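Oxidored_FMN domain-containing protein ([Pseudomonas] geniculata N1, PDB 6L6J) is an amine oxidase that acts on 6-hydroxypseudooxynicotine and carries FMN, a [4Fe-4S] cluster and ADP, probably moving electrons from its substrate through the flavin. Local coordinates at residues Glu39-Phe44 with Ala368-Val373; Val381-Ser387 with Lys409-Gln413; Val523-Asp527 with Gly584-Ala588; Leu177-Leu182 with Arg200-Leu204. All coordinates share one frame; numbering follows the deposited sequence.

Contact 1: Glu39-Phe44 with Ala368-Val373; sequences EEMIAF and AGEEHV
Apolar contact runs along the middle of this helix-to-loop junction, where Ala-43 CB meets Glu-371 CB at 3.6 Å and also touches His-372. Beside it, Glu-39 CB rests over one face of the His-372 imidazole, 3.5 Å from the ring centroid, a CH-pi contact displaced toward the rim. The imidazole is brought alongside Glu-39 with CG anti to the backbone N (chi1 172°). Around Phe-44, the amide N of Gly-369 lies in the ring plane at its edge, while the carboxylate of Glu-371 comes in with its plane 84° from that of the ring.

Polar links across the interface pass through water. One molecule donates to Glu-40 O at 2.7 Å and to Glu-371 OE1 at 2.9 Å, and weakly accepts from His-372 N. Within the loop, OE1 also takes a weak bond from Gly-369 N, folding the glutamate back over its own turn; the bend at chi2 (90°) makes this possible. The other oxygen, OE2, forms a salt bridge with Arg-48, which lies a turn beyond Phe-44 and makes a cation-pi contact with that ring. Glu-39 is paired with Arg-88.

Thus the loop that follows the cluster ligand Cys-362 is laid against helix 38-51 of the FMN barrel, at the passage from helix 349-355 toward strand 390-394.

Contact 2: Val381-Ser387 with Lys409-Gln413; sequences VPPAHNS and KRGYQ
Ala-384 CB sits over one face of the Tyr-412 ring, 3.3 Å from its centroid, in a CH-pi contact displaced toward the rim. The tyrosine follows a Schellman motif at Gly-411 that ends helix 398-410 of the Rossmann-like domain, and the proline-rich loop 381-387 lies across this helix end.

Arg-410 supplies most of the polar grip. Its NE donates to Pro-382 O at 3.1 Å, a fairly straight bond with the carbonyl oxygen in the guanidinium plane, although NE stands above the plane of the carbonyl. With the chain bent at chi3 (64°), the guanidinium follows the loop onward, and NH2 makes a weak bond to Pro-383 O. The backbone oxygen of the same arginine accepts from Ala-384 N at 2.7 Å. NH1 is engaged by the carbonyl oxygens of Gly-664 and Tyr-667, joining the C-terminal end of the chain to the same site.

Nearer the helix, Val-381 CG2 packs on Arg-410 CG at 3.5 Å. The aromatic ring of Tyr-667 meets both His-385 and Tyr-412 edge to face. His-385 ND1 and Tyr-412 OH lie 2.8 Å apart in a nearly linear hydrogen bond (175°), the hydroxyl lying in the imidazole plane.

Contact 3: Val523-Asp527 with Gly584-Ala588; sequences VIVYD and GTAIA
The side chains of Tyr-526 and Ile-587 overlap head to tail, the isoleucine's tip lying near the base of the phenol, and their overlap makes up most of this buried contact. The CD1 methyl of Ile-587 lies over one face of the phenol, 3.7 Å from the ring centroid and shifted toward the CG side, where it comes within 3.4 Å of Tyr-526 CG. The CG1 methylene continues the overlap along the ring. Ile-524 CG2 adds a looser contact to the same CD1 methyl at 4.4 Å.

At the far end of the phenol, Ile-587 N donates a weak hydrogen bond to Tyr-526 OH at 3.2 Å. The hydroxyl also touches Ala-586 CB at 3.5 Å, and Thr-585 O lies in the ring plane beside its edge. The tyrosine spans the gap because CG is anti to the backbone N (chi1 -172°), which carries the ring outward from its strand. Farther out, His-494 NE2 is a second hydrogen-bonding partner for the hydroxyl, while Val-551 and Leu-615, on the two strands flanking 522-527, lie against the tyrosine side chain.

The segment axes are 8.6 Å apart at closest approach, with an angle of 111° between their directions. Side chains rather than paired backbones therefore join two layers: the parallel core around strand 522-527, and strand 585-590 of a separate three-stranded antiparallel meander, an arrangement of the OYE-like second alpha/beta domain.

Contact 4: Leu177-Leu182 with Arg200-Leu204; sequences LLQDFL and RVRLL
Leu-203 CD2 is the main bump of this helix pair, set almost squarely over the centre of the Phe-181 ring. The methyl carbon is 3.5 Å from the centroid and 9° off the normal, a CH-pi contact centred on one face of the phenyl group. With CG anti to the backbone N (chi1 -172°), the leucine projects between Phe-181 and Leu-178, whose CD2 presses on Leu-203 CG at 3.7 Å. The other branch of Leu-178 faces the next residue along, CD1 meeting Leu-204 CD1 at 3.8 Å; in both pairs the side chains cross at about a right angle. Leu-182 CD2 meets Val-201 CG2 more loosely.

The segments run nearly antiparallel (162°), with axes approaching to 7.8 Å. This packs short helix 177-182, in the connection after TIM-barrel strand 166-171, against helix 197-215; Leu-178 and Leu-204 both rest on Val-169 of that strand. Phe-148 of helix 142-162 packs against Leu-177, Leu-178 and Leu-203.

Polar groups sit among this apolar surface. A water donates to Leu-178 O and to Arg-200 O and accepts from Leu-204 N at 3.0 Å, serving an amide left without its bond to the preceding turn where the helix kinks. Arg-200 NE donates to Leu-182 O at 3.0 Å, with that oxygen in the guanidinium plane, while NH2 forms a salt bridge with Asp-241. The buried charge is thus probably balanced by Asp-241, and its field may polarise the carbonyl closing helix 177-182.

How the contacts relate
From the N terminus, helix 38-51 supplies the first half of contact 1, but its partner arrives only after the whole barrel has been built. Within that long excursion, contact 4 closes a short loop between helix 177-182 and helix 197-215, in the connection that follows barrel strand 166-171. Contact 1 then brings the chain back beside its early helix, just past the iron-sulfur ligands. Contact 2 follows in series, tying the linker to the end of the first Rossmann helix, its centre about 23 Å from that of contact 1. Contact 3 comes last, joining two sheets in the second alpha/beta domain, about 42 Å from contact 1 between centres. None of the four cross along the chain.

Contact 1: Glu39-Phe44 with Ala368-Val373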
loop_
_atom_site.group_PDB
_atom_site.type_symbol
_atom_site.label_atom_id
_atom_site.label_comp_id
_atom_site.label_asym_id
_atom_site.label_seq_id
_atom_site.Cartn_x
_atom_site.Cartn_y
_atom_site.Cartn_z
ATOM N N GLU A 39 -12.784 9.121 -14.553
ATOM C CA GLU A 39 -11.849 10.272 -14.674
ATOM C C GLU A 39 -10.687 10.071 -13.695
ATOM O O GLU A 39 -9.523 10.413 -14.049
ATOM C CB GLU A 39 -12.609 11.580 -14.467
ATOM C CG GLU A 39 -13.586 11.888 -15.593
ATOM C CD GLU A 39 -12.929 12.365 -16.879
ATOM O OE1 GLU A 39 -13.480 12.066 -17.974
ATOM O OE2 GLU A 39 -11.862 13.037 -16.788
ATOM N N GLU A 40 -10.993 9.508 -12.526
ATOM C CA GLU A 40 -10.000 9.156 -11.471
ATOM C C GLU A 40 -9.002 8.147 -12.072
ATOM O O GLU A 40 -7.779 8.409 -12.062
ATOM C CB GLU A 40 -10.726 8.652 -10.220
ATOM C CG GLU A 40 -11.801 9.609 -9.730
ATOM C CD GLU A 40 -12.338 9.396 -8.320
ATOM O OE1 GLU A 40 -12.063 8.325 -7.715
ATOM O OE2 GLU A 40 -13.084 10.290 -7.846
ATOM N N MET A 41 -9.521 7.041 -12.599
ATOM C CA MET A 41 -8.757 5.971 -13.282
ATOM C C MET A 41 -7.892 6.560 -14.410
ATOM O O MET A 41 -6.677 6.336 -14.403
ATOM C CB MET A 41 -9.762 4.969 -13.838
ATOM C CG MET A 41 -9.151 3.834 -14.588
ATOM S SD MET A 41 -10.472 2.633 -14.856
ATOM C CE MET A 41 -10.451 1.823 -13.260
ATOM N N ILE A 42 -8.502 7.318 -15.326
ATOM C CA ILE A 42 -7.822 7.992 -16.468
ATOM C C ILE A 42 -6.651 8.823 -15.926
ATOM O O ILE A 42 -5.522 8.515 -16.290
ATOM C CB ILE A 42 -8.830 8.805 -17.312
ATOM C CG1 ILE A 42 -9.625 7.897 -18.253
ATOM C CG2 ILE A 42 -8.168 9.924 -18.088
ATOM C CD1 ILE A 42 -10.923 8.519 -18.772
ATOM N N ALA A 43 -6.907 9.820 -15.086
ATOM C CA ALA A 43 -5.891 10.747 -14.517
ATOM C C ALA A 43 -4.818 9.945 -13.749
ATOM O O ALA A 43 -3.616 10.273 -13.833
ATOM C CB ALA A 43 -6.575 11.766 -13.619
ATOM N N PHE A 44 -5.232 8.918 -13.009
ATOM C CA PHE A 44 -4.301 8.051 -12.253
ATOM C C PHE A 44 -3.329 7.428 -13.245
ATOM O O PHE A 44 -2.148 7.664 -13.100
ATOM C CB PHE A 44 -5.022 6.980 -11.426
ATOM C CG PHE A 44 -4.073 6.211 -10.545
ATOM C CD1 PHE A 44 -3.722 6.690 -9.285
ATOM C CD2 PHE A 44 -3.477 5.033 -10.996
ATOM C CE1 PHE A 44 -2.811 6.007 -8.489
ATOM C CE2 PHE A 44 -2.559 4.353 -10.203
ATOM C CZ PHE A 44 -2.229 4.843 -8.953
ATOM N N ALA A 368 -1.268 10.675 -5.389
ATOM C CA ALA A 368 -1.808 9.335 -5.728
ATOM C C ALA A 368 -3.285 9.307 -5.342
ATOM O O ALA A 368 -3.554 9.452 -4.156
ATOM C CB ALA A 368 -1.041 8.233 -5.025
ATOM N N GLY A 369 -4.171 9.156 -6.335
ATOM C CA GLY A 369 -5.637 9.084 -6.174
ATOM C C GLY A 369 -6.291 10.451 -6.038
ATOM O O GLY A 369 -7.513 10.471 -5.804
ATOM N N GLU A 370 -5.512 11.534 -6.162
ATOM C CA GLU A 370 -6.001 12.940 -6.134
ATOM C C GLU A 370 -5.798 13.623 -7.496
ATOM O O GLU A 370 -6.077 14.854 -7.575
ATOM C CB GLU A 370 -5.237 13.780 -5.101
ATOM C CG GLU A 370 -5.380 13.320 -3.667
ATOM C CD GLU A 370 -6.803 13.180 -3.177
ATOM O OE1 GLU A 370 -7.583 14.153 -3.309
ATOM O OE2 GLU A 370 -7.121 12.072 -2.656
ATOM N N GLU A 371 -5.283 12.908 -8.505
ATOM C CA GLU A 371 -4.922 13.488 -9.837
ATOM C C GLU A 371 -6.145 14.229 -10.424
ATOM O O GLU A 371 -5.996 15.399 -10.867
ATOM C CB GLU A 371 -4.411 12.403 -10.798
ATOM C CG GLU A 371 -3.134 11.697 -10.348
ATOM C CD GLU A 371 -3.277 10.434 -9.496
ATOM O OE1 GLU A 371 -4.381 10.119 -9.015
ATOM O OE2 GLU A 371 -2.249 9.758 -9.298
ATOM N N HIS A 372 -7.332 13.596 -10.377
ATOM C CA HIS A 372 -8.615 14.159 -10.885
ATOM C C HIS A 372 -9.353 14.900 -9.771
ATOM O O HIS A 372 -9.746 16.024 -10.037
ATOM C CB HIS A 372 -9.522 13.082 -11.486
ATOM C CG HIS A 372 -10.868 13.622 -11.824
ATOM N ND1 HIS A 372 -11.115 14.310 -13.003
ATOM C CD2 HIS A 372 -12.030 13.645 -11.118
ATOM C CE1 HIS A 372 -12.387 14.694 -13.029
ATOM N NE2 HIS A 372 -12.972 14.300 -11.881
ATOM N N VAL A 373 -9.553 14.286 -8.598
ATOM C CA VAL A 373 -10.425 14.812 -7.499
ATOM C C VAL A 373 -9.946 16.210 -7.078
ATOM O O VAL A 373 -10.785 17.103 -6.828
ATOM C CB VAL A 373 -10.471 13.871 -6.275
ATOM C CG1 VAL A 373 -10.951 14.590 -5.025
ATOM C CG2 VAL A 373 -11.333 12.636 -6.513
HETATM O O HOH W 1 -7.059 10.224 -10.210
#

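Contact 2: Val381-Ser387 with Lys409-Gln413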
loop_
_atom_site.group_PDB
_atom_site.type_symbol
_atom_site.label_atom_id
_atom_site.label_comp_id
_atom_site.label_asym_id
_atom_site.label_seq_id
_atom_site.Cartn_x
_atom_site.Cartn_y
_atom_site.Cartn_z
ATOM N N VAL A 381 3.643 21.801 -10.052
ATOM C CA VAL A 381 2.816 22.644 -9.146
ATOM C C VAL A 381 2.480 23.924 -9.896
ATOM O O VAL A 381 3.215 24.349 -10.771
ATOM C CB VAL A 381 3.519 22.918 -7.800
ATOM C CG1 VAL A 381 3.626 21.657 -6.952
ATOM C CG2 VAL A 381 4.888 23.567 -7.970
ATOM N N PRO A 382 1.321 24.559 -9.616
ATOM C CA PRO A 382 1.052 25.912 -10.101
ATOM C C PRO A 382 2.139 26.866 -9.614
ATOM O O PRO A 382 2.569 26.770 -8.465
ATOM C CB PRO A 382 -0.301 26.287 -9.475
ATOM C CG PRO A 382 -0.943 24.958 -9.148
ATOM C CD PRO A 382 0.202 24.010 -8.830
ATOM N N PRO A 383 2.618 27.826 -10.440
ATOM C CA PRO A 383 3.620 28.778 -9.971
ATOM C C PRO A 383 3.071 29.514 -8.739
ATOM O O PRO A 383 1.901 29.781 -8.674
ATOM C CB PRO A 383 3.866 29.705 -11.173
ATOM C CG PRO A 383 3.360 28.917 -12.367
ATOM C CD PRO A 383 2.211 28.087 -11.831
ATOM N N ALA A 384 3.935 29.785 -7.766
ATOM C CA ALA A 384 3.606 30.633 -6.599
ATOM C C ALA A 384 2.962 31.928 -7.102
ATOM O O ALA A 384 3.584 32.601 -7.935
ATOM C CB ALA A 384 4.860 30.908 -5.804
ATOM N N HIS A 385 1.736 32.234 -6.677
ATOM C CA HIS A 385 1.163 33.603 -6.792
ATOM C C HIS A 385 2.106 34.546 -6.034
ATOM O O HIS A 385 2.417 34.245 -4.850
ATOM C CB HIS A 385 -0.249 33.682 -6.189
ATOM C CG HIS A 385 -0.258 34.303 -4.826
ATOM N ND1 HIS A 385 0.210 33.634 -3.704
ATOM C CD2 HIS A 385 -0.599 35.545 -4.406
ATOM C CE1 HIS A 385 0.131 34.428 -2.650
ATOM N NE2 HIS A 385 -0.362 35.607 -3.053
ATOM N N ASN A 386 2.580 35.622 -6.657
ATOM C CA ASN A 386 3.505 36.563 -5.969
ATOM C C ASN A 386 4.647 35.762 -5.317
ATOM O O ASN A 386 4.569 35.458 -4.110
ATOM C CB ASN A 386 2.744 37.424 -4.956
ATOM C CG ASN A 386 3.641 38.364 -4.185
ATOM O OD1 ASN A 386 4.831 38.482 -4.475
ATOM N ND2 ASN A 386 3.068 39.032 -3.198
ATOM N N SER A 387 5.683 35.460 -6.100
ATOM C CA SER A 387 6.890 34.677 -5.711
ATOM C C SER A 387 7.624 35.261 -4.482
ATOM O O SER A 387 8.375 34.500 -3.821
ATOM C CB SER A 387 7.810 34.573 -6.902
ATOM O OG SER A 387 9.140 34.359 -6.487
ATOM N N LYS A 409 8.601 24.464 -4.003
ATOM C CA LYS A 409 8.555 24.007 -5.424
ATOM C C LYS A 409 7.788 25.019 -6.274
ATOM O O LYS A 409 8.192 25.234 -7.415
ATOM C CB LYS A 409 7.858 22.653 -5.572
ATOM C CG LYS A 409 8.624 21.453 -5.032
ATOM C CD LYS A 409 8.656 20.279 -5.981
ATOM C CE LYS A 409 7.281 19.762 -6.331
ATOM N NZ LYS A 409 7.364 18.418 -6.949
ATOM N N ARG A 410 6.709 25.590 -5.732
ATOM C CA ARG A 410 5.868 26.608 -6.419
ATOM C C ARG A 410 6.678 27.889 -6.607
ATOM O O ARG A 410 6.351 28.644 -7.548
ATOM C CB ARG A 410 4.600 26.913 -5.622
ATOM C CG ARG A 410 3.650 25.736 -5.473
ATOM C CD ARG A 410 2.377 26.139 -4.763
ATOM N NE ARG A 410 1.652 27.114 -5.556
ATOM C CZ ARG A 410 0.635 27.849 -5.133
ATOM N NH1 ARG A 410 0.185 27.725 -3.893
ATOM N NH2 ARG A 410 0.076 28.715 -5.970
ATOM N N GLY A 411 7.652 28.123 -5.723
ATOM C CA GLY A 411 8.680 29.179 -5.839
ATOM C C GLY A 411 8.627 30.192 -4.697
ATOM O O GLY A 411 9.412 31.167 -4.760
ATOM N N TYR A 412 7.755 30.004 -3.693
ATOM C CA TYR A 412 7.617 30.920 -2.522
ATOM C C TYR A 412 8.929 30.962 -1.733
ATOM O O TYR A 412 9.738 30.011 -1.837
ATOM C CB TYR A 412 6.492 30.496 -1.569
ATOM C CG TYR A 412 5.102 30.645 -2.129
ATOM C CD1 TYR A 412 4.423 31.847 -2.044
ATOM C CD2 TYR A 412 4.471 29.593 -2.777
ATOM C CE1 TYR A 412 3.154 32.003 -2.584
ATOM C CE2 TYR A 412 3.201 29.730 -3.317
ATOM C CZ TYR A 412 2.541 30.941 -3.224
ATOM O OH TYR A 412 1.289 31.079 -3.754
ATOM N N GLN A 413 9.115 32.031 -0.955
ATOM C CA GLN A 413 10.198 32.138 0.063
ATOM C C GLN A 413 9.719 31.383 1.305
ATOM O O GLN A 413 8.679 31.773 1.842
ATOM C CB GLN A 413 10.537 33.604 0.381
ATOM C CG GLN A 413 10.852 34.457 -0.844
ATOM C CD GLN A 413 11.962 33.869 -1.679
ATOM O OE1 GLN A 413 12.951 33.364 -1.161
ATOM N NE2 GLN A 413 11.795 33.916 -2.989
#

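Contact 3: Val523-Asp527 with Gly584-Ala588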
loop_
_atom_site.group_PDB
_atom_site.type_symbol
_atom_site.label_atom_id
_atom_site.label_comp_id
_atom_site.label_asym_id
_atom_site.label_seq_id
_atom_site.Cartn_x
_atom_site.Cartn_y
_atom_site.Cartn_z
ATOM N N VAL A 523 5.193 -7.235 31.308
ATOM C CA VAL A 523 4.603 -5.935 30.883
ATOM C C VAL A 523 3.377 -6.226 30.011
ATOM O O VAL A 523 3.448 -7.120 29.114
ATOM C CB VAL A 523 5.636 -5.029 30.189
ATOM C CG1 VAL A 523 6.417 -5.774 29.126
ATOM C CG2 VAL A 523 4.998 -3.790 29.592
ATOM N N ILE A 524 2.285 -5.521 30.321
ATOM C CA ILE A 524 1.027 -5.500 29.520
ATOM C C ILE A 524 1.041 -4.267 28.618
ATOM O O ILE A 524 1.196 -3.127 29.140
ATOM C CB ILE A 524 -0.220 -5.525 30.418
ATOM C CG1 ILE A 524 -0.495 -6.947 30.922
ATOM C CG2 ILE A 524 -1.409 -4.944 29.674
ATOM C CD1 ILE A 524 -1.560 -7.031 31.987
ATOM N N VAL A 525 0.902 -4.494 27.313
ATOM C CA VAL A 525 0.694 -3.409 26.307
ATOM C C VAL A 525 -0.774 -3.462 25.946
ATOM O O VAL A 525 -1.213 -4.529 25.507
ATOM C CB VAL A 525 1.593 -3.549 25.064
ATOM C CG1 VAL A 525 1.498 -2.341 24.161
ATOM C CG2 VAL A 525 3.039 -3.785 25.455
ATOM N N TYR A 526 -1.497 -2.380 26.232
ATOM C CA TYR A 526 -2.961 -2.257 26.018
ATOM C C TYR A 526 -3.169 -1.425 24.759
ATOM O O TYR A 526 -2.694 -0.263 24.719
ATOM C CB TYR A 526 -3.621 -1.660 27.257
ATOM C CG TYR A 526 -5.130 -1.652 27.256
ATOM C CD1 TYR A 526 -5.866 -2.788 26.953
ATOM C CD2 TYR A 526 -5.822 -0.513 27.634
ATOM C CE1 TYR A 526 -7.250 -2.770 26.996
ATOM C CE2 TYR A 526 -7.204 -0.484 27.691
ATOM C CZ TYR A 526 -7.919 -1.614 27.361
ATOM O OH TYR A 526 -9.281 -1.565 27.404
ATOM N N ASP A 527 -3.773 -2.050 23.747
ATOM C CA ASP A 527 -3.990 -1.468 22.401
ATOM C C ASP A 527 -5.460 -1.066 22.261
ATOM O O ASP A 527 -6.301 -1.965 22.113
ATOM C CB ASP A 527 -3.553 -2.445 21.312
ATOM C CG ASP A 527 -3.654 -1.854 19.927
ATOM O OD1 ASP A 527 -3.758 -0.601 19.844
ATOM O OD2 ASP A 527 -3.626 -2.652 18.951
ATOM N N GLY A 584 -10.570 -9.268 22.676
ATOM C CA GLY A 584 -11.906 -8.947 23.220
ATOM C C GLY A 584 -11.876 -8.718 24.724
ATOM O O GLY A 584 -12.828 -9.175 25.397
ATOM N N THR A 585 -10.851 -8.019 25.216
ATOM C CA THR A 585 -10.568 -7.824 26.655
ATOM C C THR A 585 -10.241 -6.354 26.916
ATOM O O THR A 585 -9.380 -5.791 26.213
ATOM C CB THR A 585 -9.424 -8.729 27.154
ATOM O OG1 THR A 585 -9.800 -10.100 27.051
ATOM C CG2 THR A 585 -9.071 -8.508 28.603
ATOM N N ALA A 586 -10.893 -5.768 27.924
ATOM C CA ALA A 586 -10.650 -4.385 28.392
ATOM C C ALA A 586 -10.011 -4.417 29.788
ATOM O O ALA A 586 -10.228 -5.396 30.551
ATOM C CB ALA A 586 -11.944 -3.614 28.397
ATOM N N ILE A 587 -9.283 -3.350 30.116
ATOM C CA ILE A 587 -8.714 -3.105 31.466
ATOM C C ILE A 587 -9.753 -2.372 32.321
ATOM O O ILE A 587 -10.154 -1.249 31.939
ATOM C CB ILE A 587 -7.402 -2.322 31.330
ATOM C CG1 ILE A 587 -6.324 -3.205 30.702
ATOM C CG2 ILE A 587 -6.966 -1.765 32.674
ATOM C CD1 ILE A 587 -4.978 -2.537 30.570
ATOM N N ALA A 588 -10.147 -2.982 33.442
ATOM C CA ALA A 588 -11.046 -2.388 34.464
ATOM C C ALA A 588 -10.246 -1.391 35.304
ATOM O O ALA A 588 -10.751 -0.269 35.567
ATOM C CB ALA A 588 -11.659 -3.456 35.337
#

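Contact 4: Leu177-Leu182 with Arg200-Leu204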
loop_
_atom_site.group_PDB
_atom_site.type_symbol
_atom_site.label_atom_id
_atom_site.label_comp_id
_atom_site.label_asym_id
_atom_site.label_seq_id
_atom_site.Cartn_x
_atom_site.Cartn_y
_atom_site.Cartn_z
ATOM N N LEU A 177 -10.604 -18.186 -10.279
ATOM C CA LEU A 177 -11.254 -19.505 -10.516
ATOM C C LEU A 177 -10.216 -20.508 -11.043
ATOM O O LEU A 177 -10.358 -21.706 -10.757
ATOM C CB LEU A 177 -12.394 -19.335 -11.526
ATOM C CG LEU A 177 -13.276 -20.567 -11.738
ATOM C CD1 LEU A 177 -14.170 -20.781 -10.540
ATOM C CD2 LEU A 177 -14.115 -20.438 -13.004
ATOM N N LEU A 178 -9.196 -20.042 -11.768
ATOM C CA LEU A 178 -8.164 -20.915 -12.383
ATOM C C LEU A 178 -7.282 -21.477 -11.268
ATOM O O LEU A 178 -7.012 -22.679 -11.299
ATOM C CB LEU A 178 -7.356 -20.126 -13.421
ATOM C CG LEU A 178 -8.157 -19.439 -14.535
ATOM C CD1 LEU A 178 -7.224 -18.701 -15.477
ATOM C CD2 LEU A 178 -9.007 -20.422 -15.336
ATOM N N GLN A 179 -6.868 -20.640 -10.312
ATOM C CA GLN A 179 -6.046 -21.059 -9.136
ATOM C C GLN A 179 -6.885 -22.023 -8.287
ATOM O O GLN A 179 -6.341 -23.043 -7.867
ATOM C CB GLN A 179 -5.560 -19.862 -8.313
ATOM C CG GLN A 179 -4.500 -20.249 -7.297
ATOM C CD GLN A 179 -3.876 -19.105 -6.528
ATOM O OE1 GLN A 179 -3.857 -17.946 -6.961
ATOM N NE2 GLN A 179 -3.331 -19.446 -5.360
ATOM N N ASP A 180 -8.170 -21.716 -8.079
ATOM C CA ASP A 180 -9.128 -22.606 -7.369
ATOM C C ASP A 180 -9.147 -23.976 -8.058
ATOM O O ASP A 180 -9.087 -24.996 -7.362
ATOM C CB ASP A 180 -10.525 -21.992 -7.281
ATOM C CG ASP A 180 -10.623 -20.749 -6.396
ATOM O OD1 ASP A 180 -9.678 -20.525 -5.568
ATOM O OD2 ASP A 180 -11.633 -19.987 -6.550
ATOM N N PHE A 181 -9.154 -24.028 -9.383
ATOM C CA PHE A 181 -9.141 -25.322 -10.111
ATOM C C PHE A 181 -7.798 -26.024 -9.887
ATOM O O PHE A 181 -7.794 -27.232 -9.578
ATOM C CB PHE A 181 -9.527 -25.122 -11.574
ATOM C CG PHE A 181 -11.002 -25.274 -11.844
ATOM C CD1 PHE A 181 -11.885 -24.266 -11.531
ATOM C CD2 PHE A 181 -11.500 -26.438 -12.416
ATOM C CE1 PHE A 181 -13.239 -24.396 -11.811
ATOM C CE2 PHE A 181 -12.856 -26.576 -12.679
ATOM C CZ PHE A 181 -13.722 -25.554 -12.374
ATOM N N LEU A 182 -6.686 -25.294 -9.976
ATOM C CA LEU A 182 -5.313 -25.817 -9.703
ATOM C C LEU A 182 -5.168 -26.451 -8.311
ATOM O O LEU A 182 -4.398 -27.418 -8.185
ATOM C CB LEU A 182 -4.330 -24.650 -9.764
ATOM C CG LEU A 182 -3.490 -24.547 -11.017
ATOM C CD1 LEU A 182 -2.432 -23.476 -10.799
ATOM C CD2 LEU A 182 -2.878 -25.902 -11.365
ATOM N N ARG A 200 -6.143 -30.711 -13.273
ATOM C CA ARG A 200 -6.263 -29.474 -12.448
ATOM C C ARG A 200 -5.795 -28.259 -13.260
ATOM O O ARG A 200 -6.349 -27.172 -13.063
ATOM C CB ARG A 200 -5.541 -29.652 -11.108
ATOM C CG ARG A 200 -6.416 -30.327 -10.053
ATOM C CD ARG A 200 -5.665 -31.108 -8.985
ATOM N NE ARG A 200 -4.432 -30.413 -8.640
ATOM C CZ ARG A 200 -3.207 -30.916 -8.723
ATOM N NH1 ARG A 200 -2.996 -32.174 -9.071
ATOM N NH2 ARG A 200 -2.183 -30.159 -8.402
ATOM N N VAL A 201 -4.844 -28.450 -14.177
ATOM C CA VAL A 201 -4.256 -27.352 -14.998
ATOM C C VAL A 201 -5.090 -27.130 -16.274
ATOM O O VAL A 201 -4.904 -26.086 -16.898
ATOM C CB VAL A 201 -2.778 -27.634 -15.323
ATOM C CG1 VAL A 201 -2.616 -28.480 -16.582
ATOM C CG2 VAL A 201 -1.986 -26.334 -15.433
ATOM N N ARG A 202 -5.968 -28.066 -16.633
ATOM C CA ARG A 202 -6.751 -28.074 -17.901
ATOM C C ARG A 202 -7.457 -26.723 -18.114
ATOM O O ARG A 202 -7.473 -26.215 -19.270
ATOM C CB ARG A 202 -7.780 -29.212 -17.886
ATOM C CG ARG A 202 -8.625 -29.310 -19.154
ATOM C CD ARG A 202 -9.539 -30.531 -19.220
ATOM N NE ARG A 202 -8.881 -31.732 -18.726
ATOM C CZ ARG A 202 -7.894 -32.373 -19.352
ATOM N NH1 ARG A 202 -7.456 -31.952 -20.526
ATOM N NH2 ARG A 202 -7.336 -33.435 -18.796
ATOM N N LEU A 203 -8.066 -26.155 -17.072
ATOM C CA LEU A 203 -8.886 -24.943 -17.269
ATOM C C LEU A 203 -7.961 -23.776 -17.626
ATOM O O LEU A 203 -8.318 -23.010 -18.552
ATOM C CB LEU A 203 -9.717 -24.644 -16.027
ATOM C CG LEU A 203 -10.742 -23.527 -16.193
ATOM C CD1 LEU A 203 -11.429 -23.599 -17.552
ATOM C CD2 LEU A 203 -11.776 -23.573 -15.087
ATOM N N LEU A 204 -6.822 -23.662 -16.933
ATOM C CA LEU A 204 -5.799 -22.613 -17.184
ATOM C C LEU A 204 -5.251 -22.748 -18.611
ATOM O O LEU A 204 -5.138 -21.712 -19.279
ATOM C CB LEU A 204 -4.659 -22.702 -16.162
ATOM C CG LEU A 204 -3.488 -21.756 -16.447
ATOM C CD1 LEU A 204 -3.951 -20.305 -16.489
ATOM C CD2 LEU A 204 -2.383 -21.922 -15.437
HETATM O O HOH W 2 -6.588 -24.353 -14.009
#